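Local coordinates for protein possible prolidase (Bifidobacterium longum NCC2705, PDB 2P9B) that probably hydrolyses carbon-nitrogen bonds as a member of the amidohydrolase family, although its true substrate is not established, at residues T130-L135 with P157-S162; E141-R146 with A197-I202. All coordinates share one frame; numbering follows the deposited sequence.

Interaction 1. Residues T130-L135 with P157-S162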
# COMPACT_ATOMS: atom_id res chain seq x y z
N THR A 130 7.16 3.27 -4.91
CA THR A 130 8.01 4.26 -4.26
C THR A 130 7.64 4.65 -2.83
O THR A 130 8.40 5.34 -2.16
CB THR A 130 8.09 5.53 -5.14
OG1 THR A 130 6.78 5.93 -5.53
CG2 THR A 130 8.91 5.25 -6.39
N THR A 131 6.47 4.20 -2.37
CA THR A 131 6.05 4.46 -1.01
C THR A 131 5.32 3.21 -0.54
O THR A 131 4.53 2.63 -1.29
CB THR A 131 5.07 5.65 -0.90
OG1 THR A 131 5.69 6.84 -1.40
CG2 THR A 131 4.66 5.88 0.56
N ILE A 132 5.61 2.78 0.68
CA ILE A 132 4.96 1.61 1.24
C ILE A 132 4.66 1.85 2.70
O ILE A 132 5.26 2.71 3.34
CB ILE A 132 5.86 0.32 1.17
CG1 ILE A 132 7.13 0.50 2.03
CG2 ILE A 132 6.22 0.02 -0.27
CD1 ILE A 132 7.99 -0.76 2.11
N ARG A 133 3.69 1.10 3.22
CA ARG A 133 3.36 1.15 4.63
C ARG A 133 3.43 -0.29 5.08
O ARG A 133 2.81 -1.15 4.46
CB ARG A 133 1.94 1.67 4.91
CG ARG A 133 1.56 1.48 6.38
CD ARG A 133 0.18 2.03 6.72
NE ARG A 133 -0.87 1.40 5.93
CZ ARG A 133 -2.17 1.48 6.21
NH1 ARG A 133 -2.58 2.16 7.26
NH2 ARG A 133 -3.05 0.89 5.41
N THR A 134 4.21 -0.58 6.12
CA THR A 134 4.24 -1.94 6.62
C THR A 134 3.15 -2.00 7.68
O THR A 134 2.85 -1.00 8.33
CB THR A 134 5.61 -2.32 7.25
OG1 THR A 134 5.89 -1.46 8.37
CG2 THR A 134 6.71 -2.21 6.21
N LEU A 135 2.53 -3.17 7.84
CA LEU A 135 1.49 -3.33 8.84
C LEU A 135 1.74 -4.60 9.63
O LEU A 135 0.95 -5.54 9.60
CB LEU A 135 0.10 -3.39 8.18
CG LEU A 135 -0.34 -2.05 7.59
CD1 LEU A 135 -1.67 -2.21 6.85
CD2 LEU A 135 -0.45 -1.02 8.72
N PRO A 157 12.44 2.74 -0.90
CA PRO A 157 11.16 3.45 -0.97
C PRO A 157 10.90 4.26 0.30
O PRO A 157 11.56 4.07 1.33
CB PRO A 157 10.16 2.32 -1.13
CG PRO A 157 10.76 1.24 -0.26
CD PRO A 157 12.23 1.30 -0.66
N ARG A 158 9.93 5.17 0.22
CA ARG A 158 9.53 5.97 1.37
C ARG A 158 8.74 4.96 2.20
O ARG A 158 7.84 4.30 1.68
CB ARG A 158 8.63 7.11 0.90
CG ARG A 158 8.04 7.94 2.02
CD ARG A 158 7.20 9.09 1.46
NE ARG A 158 8.00 10.04 0.68
CZ ARG A 158 8.13 10.00 -0.64
NH1 ARG A 158 7.52 9.07 -1.35
NH2 ARG A 158 8.88 10.92 -1.25
N ILE A 159 9.08 4.83 3.48
CA ILE A 159 8.43 3.85 4.34
C ILE A 159 7.69 4.35 5.57
O ILE A 159 8.20 5.18 6.33
CB ILE A 159 9.47 2.80 4.86
CG1 ILE A 159 10.14 2.08 3.69
CG2 ILE A 159 8.78 1.79 5.78
CD1 ILE A 159 11.25 1.13 4.13
N LEU A 160 6.46 3.87 5.74
CA LEU A 160 5.69 4.16 6.94
C LEU A 160 5.81 2.83 7.67
O LEU A 160 5.22 1.83 7.24
CB LEU A 160 4.23 4.47 6.63
CG LEU A 160 3.90 5.93 6.31
CD1 LEU A 160 4.42 6.29 4.93
CD2 LEU A 160 2.39 6.12 6.39
N ALA A 161 6.59 2.81 8.74
CA ALA A 161 6.82 1.59 9.52
C ALA A 161 5.88 1.50 10.72
O ALA A 161 5.76 2.44 11.49
CB ALA A 161 8.27 1.56 10.00
N SER A 162 5.25 0.34 10.86
CA SER A 162 4.30 0.11 11.94
C SER A 162 4.88 -0.52 13.19
O SER A 162 4.26 -0.47 14.26
CB SER A 162 3.20 -0.82 11.45
OG SER A 162 3.74 -2.12 11.25

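Interaction 2. Residues E141-R146 with A197-I202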
# COMPACT_ATOMS: atom_id res chain seq x y z
N GLU A 141 13.12 -3.17 13.19
CA GLU A 141 14.07 -3.22 12.08
C GLU A 141 13.64 -2.38 10.88
O GLU A 141 14.48 -1.92 10.11
CB GLU A 141 14.29 -4.68 11.63
CG GLU A 141 13.09 -5.38 10.98
CD GLU A 141 11.98 -5.75 11.95
OE1 GLU A 141 12.23 -5.75 13.18
OE2 GLU A 141 10.87 -6.06 11.49
N VAL A 142 12.33 -2.20 10.70
CA VAL A 142 11.86 -1.39 9.58
C VAL A 142 12.04 0.09 9.94
O VAL A 142 12.32 0.92 9.08
CB VAL A 142 10.39 -1.68 9.23
CG1 VAL A 142 9.99 -0.90 7.98
CG2 VAL A 142 10.21 -3.17 8.97
N VAL A 143 11.88 0.42 11.22
CA VAL A 143 12.07 1.79 11.64
C VAL A 143 13.52 2.15 11.32
O VAL A 143 13.81 3.21 10.79
CB VAL A 143 11.84 1.96 13.16
CG1 VAL A 143 12.30 3.34 13.62
CG2 VAL A 143 10.36 1.79 13.47
N THR A 144 14.42 1.23 11.64
CA THR A 144 15.83 1.44 11.37
C THR A 144 16.09 1.66 9.89
O THR A 144 16.78 2.61 9.51
CB THR A 144 16.65 0.24 11.86
OG1 THR A 144 16.48 0.12 13.28
CG2 THR A 144 18.12 0.41 11.54
N LEU A 145 15.53 0.79 9.05
CA LEU A 145 15.69 0.89 7.60
C LEU A 145 15.12 2.21 7.08
O LEU A 145 15.75 2.90 6.28
CB LEU A 145 14.99 -0.29 6.92
CG LEU A 145 15.00 -0.29 5.38
CD1 LEU A 145 16.43 -0.37 4.88
CD2 LEU A 145 14.18 -1.48 4.87
N ARG A 146 13.92 2.56 7.53
CA ARG A 146 13.29 3.80 7.12
C ARG A 146 14.19 4.99 7.43
O ARG A 146 14.36 5.89 6.61
CB ARG A 146 11.96 3.98 7.86
CG ARG A 146 11.27 5.31 7.59
CD ARG A 146 10.29 5.63 8.71
NE ARG A 146 11.00 6.01 9.93
CZ ARG A 146 10.48 5.95 11.15
NH1 ARG A 146 9.24 5.51 11.34
NH2 ARG A 146 11.20 6.34 12.19
N ALA A 197 9.35 3.98 20.19
CA ALA A 197 10.33 3.29 19.36
C ALA A 197 10.52 3.93 17.99
O ALA A 197 11.42 3.56 17.24
CB ALA A 197 9.94 1.83 19.20
N GLY A 198 9.64 4.88 17.65
CA GLY A 198 9.77 5.58 16.38
C GLY A 198 8.88 5.21 15.21
O GLY A 198 9.12 5.66 14.09
N VAL A 199 7.85 4.39 15.43
CA VAL A 199 6.99 4.02 14.31
C VAL A 199 6.23 5.23 13.77
O VAL A 199 6.05 6.22 14.47
CB VAL A 199 5.96 2.93 14.71
CG1 VAL A 199 6.67 1.76 15.36
CG2 VAL A 199 4.90 3.52 15.64
N ASN A 200 5.83 5.16 12.50
CA ASN A 200 5.02 6.24 11.92
C ASN A 200 3.80 5.63 11.24
O ASN A 200 3.29 6.14 10.25
CB ASN A 200 5.85 7.14 10.99
CG ASN A 200 6.42 6.42 9.79
OD1 ASN A 200 6.85 5.28 9.87
ND2 ASN A 200 6.45 7.12 8.65
N ALA A 201 3.33 4.53 11.83
CA ALA A 201 2.14 3.80 11.42
C ALA A 201 1.82 2.81 12.53
O ALA A 201 2.71 2.40 13.27
CB ALA A 201 2.38 3.06 10.09
N ILE A 202 0.54 2.46 12.68
CA ILE A 202 0.13 1.49 13.70
C ILE A 202 -0.80 0.47 13.04
O ILE A 202 -1.62 0.83 12.19
CB ILE A 202 -0.64 2.16 14.86
CG1 ILE A 202 0.31 3.03 15.69
CG2 ILE A 202 -1.26 1.09 15.76
CD1 ILE A 202 1.39 2.26 16.43

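Interaction 1. Residues T130-L135 with P157-S162
Thr131 and Arg158 meet through their side chains, NH1 of Arg158 donating to OG1 of Thr131 at 2.9 Å. The hydroxyl lies at the edge of the guanidinium, only 3° out of its plane, yet the bond is bent, 139° at the hydrogen. The arginine chain is extended as far as CD and bends at chi3 (-63°), which turns NE aside from that line; the turn at chi4 follows, and NH1 ends beside OG1. Threonine suits the opposing position: OG1 accepts the bond while CG2 lies near the arginine's backbone carbonyl oxygen, with CB and CD of its chain a little farther off. NH1 also forms a salt bridge with Asp402, which supplies the opposite charge that the neutral hydroxyl cannot.

The side chains of Ile132 and Ile159 emerge from the other face of the sheet, side by side and pointing the same way, with their CG1 atoms 3.8 Å apart; CD1 of Ile132 reaches on to CG of Pro157. Such branched residues favour extended backbone.

Strands 129-134 and 158-160 are neighbouring parallel strands of a beta-alpha-beta unit, in keeping with the TIM-barrel architecture of amidohydrolases. Four backbone bonds zip them together, from Arg158 N to Thr130 O (2.8 Å) through to Thr134 N to Leu160 O (2.8 Å). Past Leu160 a side chain takes over: Ser162 N donates to OG1 of Thr134 at 3.1 Å, that hydroxyl is also hydrogen-bonded to Asp137, and Ser162 OG bonds to Gly136 N. On the Thr131 face, CB and CG of Arg133 pack on Leu160 CB, while its buried guanidinium is held by Glu265, Thr263 and the carbonyl of Ala76.

Interaction 2. Residues E141-R146 with A197-I202
The turn that leaves helix 184-196 through a Schellman motif is met by helix 141-150, where Arg146 and Val143, one helical turn apart, face Gly198 and its neighbours. Arg146 leaves the helix with CG anti to the backbone N and bends at chi3, which swings NE out of the line of the chain. Its guanidinium grips the carbonyl oxygen of Gly198 end-on with two nitrogens, NH1 at 2.8 Å and NH2 at 2.9 Å, and that oxygen lies 2° from the guanidinium plane. NH1 also donates to OD1 of Asn200 at 2.8 Å. Here the side chains reach tip to tip, with guanidinium and amide planes 89° apart, and NH1 lies well above the amide carbonyl plane. Asn200 OD1 accepts from Ala161 N as well, which ties the turn to the residue just past strand 158-160 in the barrel. Arginine fits because it offers several N-H groups in one plane. A leucine here lacks them, and would probably leave the Gly198 carbonyl without its bonds from this helix and the Asn200 amide less firmly held.

Glycine suits position 198 by its positive phi (102°), and a CB there would also crowd CG1 of Val143. CG2 of Val143 touches CG1 of Val199 at 4.1 Å.

Overall arrangement
Following the chain from the N terminus, past strand 68-78 and helix 113-126, strand 129-134 leads into helix 141-150 and strand 158-160, and interaction 1 closes this beta-alpha-beta loop by pairing its two strands. Helix 141-150, which lies within that loop, is also the first partner of interaction 2. The second partner comes after helix 184-196, just before strand 202-205, so the longer loop closed by interaction 2 crosses the first instead of nesting with it. The two contacts have centres about 9 Å apart and pack together where Ile159 O lies 3.2 Å from CD of Arg146. Together they tie the connecting helix and strand 158-160 to the approach to the next barrel strand.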